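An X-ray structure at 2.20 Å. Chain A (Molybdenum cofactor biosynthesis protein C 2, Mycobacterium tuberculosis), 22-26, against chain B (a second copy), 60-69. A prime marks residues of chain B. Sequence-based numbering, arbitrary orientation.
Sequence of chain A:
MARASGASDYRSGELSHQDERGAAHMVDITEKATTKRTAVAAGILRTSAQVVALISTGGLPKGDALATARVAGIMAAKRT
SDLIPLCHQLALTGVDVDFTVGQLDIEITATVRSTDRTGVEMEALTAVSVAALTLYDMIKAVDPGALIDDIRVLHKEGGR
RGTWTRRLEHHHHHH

Chain A, residues 22-26: GAAHM
Chain B 60-69: LPKGDALATA

The two stretches meet backbone to backbone. Chain A 22-26 is extended without belonging to a regular strand: psi is 107° at Gly22, and phi/psi is -129/-132° at Ala23 (CB not modelled), -165/173° at Ala24, -177/136° at His25 and -85/166° at Met26. It runs antiparallel to the turn that leads through Asp64′ (-74/95°) into the chain B helix, which begins at Ala65′. CA-CA distances set the register: Ala23 to Asp64′ 5.2 Å, Ala24 to Gly63′ 4.2 Å, His25 to Lys62′ 5.7 Å. Ala24 and Gly63′ form a single beta bridge, and the contact buries 334 Å², both sides summed.

Two backbone hydrogen bonds flank this pair. Asp64′ N donates to Ala23 O at 2.6 Å, with an N-H...O angle of 158°; His25 N donates to Lys62′ O at 3.2 Å and a more bent 135°. Both carbonyls also receive CA-H contacts, from Gly63′ CA to Ala23 O at 3.4 Å and from Ala24 CA to Lys62′ O at 3.3 Å.

Gly63′ makes this approach possible. At phi/psi 121/-154° a CB would jam against the preceding carbonyl oxygen; the CB of Gly63′ would also lie 2.4 Å from Ala23 O and 2.7 Å from Ala24 CA. The turn before it, with Pro61′ at -55/-41° and Lys62′ at -85/-14°, is closed by Gly63′ N donating to Leu60′ O at 3.3 Å.

His25 adds the side-chain hydrogen bond between the stretches. Its chi1 of 78° (p) and chi2 of 101° bring the ring end nearer chain B although CA-to-CB points sideways. His25 NE2 donates to Pro61′ O at 2.8 Å and 134°, the acceptor lying at the ring edge near its plane. His25 ND1 donates weakly to Met26 O at 3.4 Å and 130°. Lys62′ CG packs against His25 O at 3.5 Å; chi1 to chi3 of Lys62′ (-124°, 149°, 143°) lie off the wells, chi4 is -176° (t), and NZ is satisfied elsewhere in the structure.

Asp64′ points toward chain A, yet its carboxylate serves its own helix. With chi1 -171° (t) and chi2 -19°, Asp64′ OD1 accepts from Ala67′ N at 3.2 Å and 176°, an N-cap. Asp64′ O accepts twice, from Thr68′ N at 3.1 Å and Thr68′ OG1 at 2.9 Å, the latter with chi1 -60° (m). Thr68′ OG1 thus spends its proton within chain B and meets Ala24 CB at 3.8 Å in simple packing. Gly22 O lies 3.8 Å from Asp64′ OD2, two acceptors in mere proximity.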

# COMPACT_ATOMS: atom_id res chain seq x y z
N GLY A 22 -26.46 8.45 2.60
CA GLY A 22 -25.81 9.00 1.38
C GLY A 22 -24.51 8.24 1.08
O GLY A 22 -23.50 8.42 1.77
N ALA A 23 -24.54 7.40 0.04
CA ALA A 23 -23.41 6.53 -0.28
C ALA A 23 -22.89 6.54 -1.71
O ALA A 23 -22.66 7.60 -2.29
N ALA A 24 -22.71 5.35 -2.29
CA ALA A 24 -21.96 5.18 -3.54
C ALA A 24 -22.18 3.81 -4.19
O ALA A 24 -22.83 2.93 -3.62
CB ALA A 24 -20.45 5.40 -3.28
N HIS A 25 -21.64 3.66 -5.40
CA HIS A 25 -21.60 2.38 -6.13
C HIS A 25 -20.85 2.57 -7.43
O HIS A 25 -21.06 3.57 -8.13
CB HIS A 25 -23.00 1.83 -6.40
CG HIS A 25 -23.72 2.50 -7.55
ND1 HIS A 25 -23.82 1.94 -8.77
CD2 HIS A 25 -24.38 3.73 -7.62
CE1 HIS A 25 -24.50 2.76 -9.59
NE2 HIS A 25 -24.84 3.86 -8.89
N MET A 26 -19.97 1.63 -7.76
CA MET A 26 -19.25 1.71 -9.02
C MET A 26 -20.05 1.12 -10.19
O MET A 26 -21.06 0.44 -9.98
CB MET A 26 -17.83 1.11 -8.92
CG MET A 26 -17.72 -0.34 -8.46
SD MET A 26 -16.03 -0.99 -8.66
CE MET A 26 -15.10 -0.00 -7.48
N LEU B 60 -26.61 12.44 -8.40
CA LEU B 60 -25.49 11.92 -9.19
C LEU B 60 -25.60 10.41 -9.38
O LEU B 60 -25.93 9.70 -8.42
CB LEU B 60 -24.15 12.24 -8.54
CG LEU B 60 -23.67 13.69 -8.58
CD1 LEU B 60 -22.41 13.81 -7.72
CD2 LEU B 60 -23.41 14.13 -10.02
N PRO B 61 -25.32 9.92 -10.60
CA PRO B 61 -25.41 8.48 -10.84
C PRO B 61 -24.56 7.66 -9.87
O PRO B 61 -25.00 6.62 -9.38
CB PRO B 61 -24.90 8.34 -12.28
CG PRO B 61 -25.21 9.66 -12.91
CD PRO B 61 -24.97 10.67 -11.82
N LYS B 62 -23.35 8.13 -9.58
CA LYS B 62 -22.40 7.31 -8.84
C LYS B 62 -22.59 7.40 -7.31
O LYS B 62 -22.06 6.58 -6.57
CB LYS B 62 -20.98 7.67 -9.26
CG LYS B 62 -20.17 6.49 -9.75
CD LYS B 62 -19.17 6.95 -10.79
CE LYS B 62 -17.85 6.21 -10.67
NZ LYS B 62 -16.87 6.76 -11.65
N GLY B 63 -23.35 8.39 -6.86
CA GLY B 63 -23.70 8.51 -5.45
C GLY B 63 -23.26 9.83 -4.83
O GLY B 63 -23.14 10.84 -5.53
N ASP B 64 -23.04 9.81 -3.52
CA ASP B 64 -22.67 11.00 -2.76
C ASP B 64 -21.21 11.38 -3.03
O ASP B 64 -20.30 10.85 -2.39
CB ASP B 64 -22.91 10.76 -1.26
CG ASP B 64 -22.76 12.03 -0.41
OD1 ASP B 64 -22.15 13.02 -0.86
OD2 ASP B 64 -23.27 12.03 0.74
N ALA B 65 -21.02 12.30 -3.98
CA ALA B 65 -19.68 12.79 -4.33
C ALA B 65 -18.91 13.36 -3.14
O ALA B 65 -17.74 13.05 -2.96
CB ALA B 65 -19.77 13.83 -5.43
N LEU B 66 -19.57 14.20 -2.33
CA LEU B 66 -18.89 14.92 -1.25
C LEU B 66 -18.35 13.98 -0.17
O LEU B 66 -17.17 14.06 0.20
CB LEU B 66 -19.78 16.01 -0.63
CG LEU B 66 -20.34 17.19 -1.46
CD1 LEU B 66 -20.88 18.31 -0.54
CD2 LEU B 66 -19.34 17.78 -2.45
N ALA B 67 -19.20 13.09 0.32
CA ALA B 67 -18.80 12.11 1.32
C ALA B 67 -17.70 11.20 0.79
O ALA B 67 -16.74 10.94 1.50
CB ALA B 67 -20.01 11.27 1.79
N THR B 68 -17.84 10.76 -0.45
CA THR B 68 -16.85 9.86 -1.04
C THR B 68 -15.48 10.56 -1.15
O THR B 68 -14.46 9.98 -0.81
CB THR B 68 -17.33 9.29 -2.41
OG1 THR B 68 -18.54 8.55 -2.21
CG2 THR B 68 -16.29 8.35 -3.03
N ALA B 69 -15.50 11.82 -1.58
CA ALA B 69 -14.26 12.56 -1.80
C ALA B 69 -13.60 12.97 -0.49
O ALA B 69 -12.38 12.98 -0.39
CB ALA B 69 -14.51 13.77 -2.69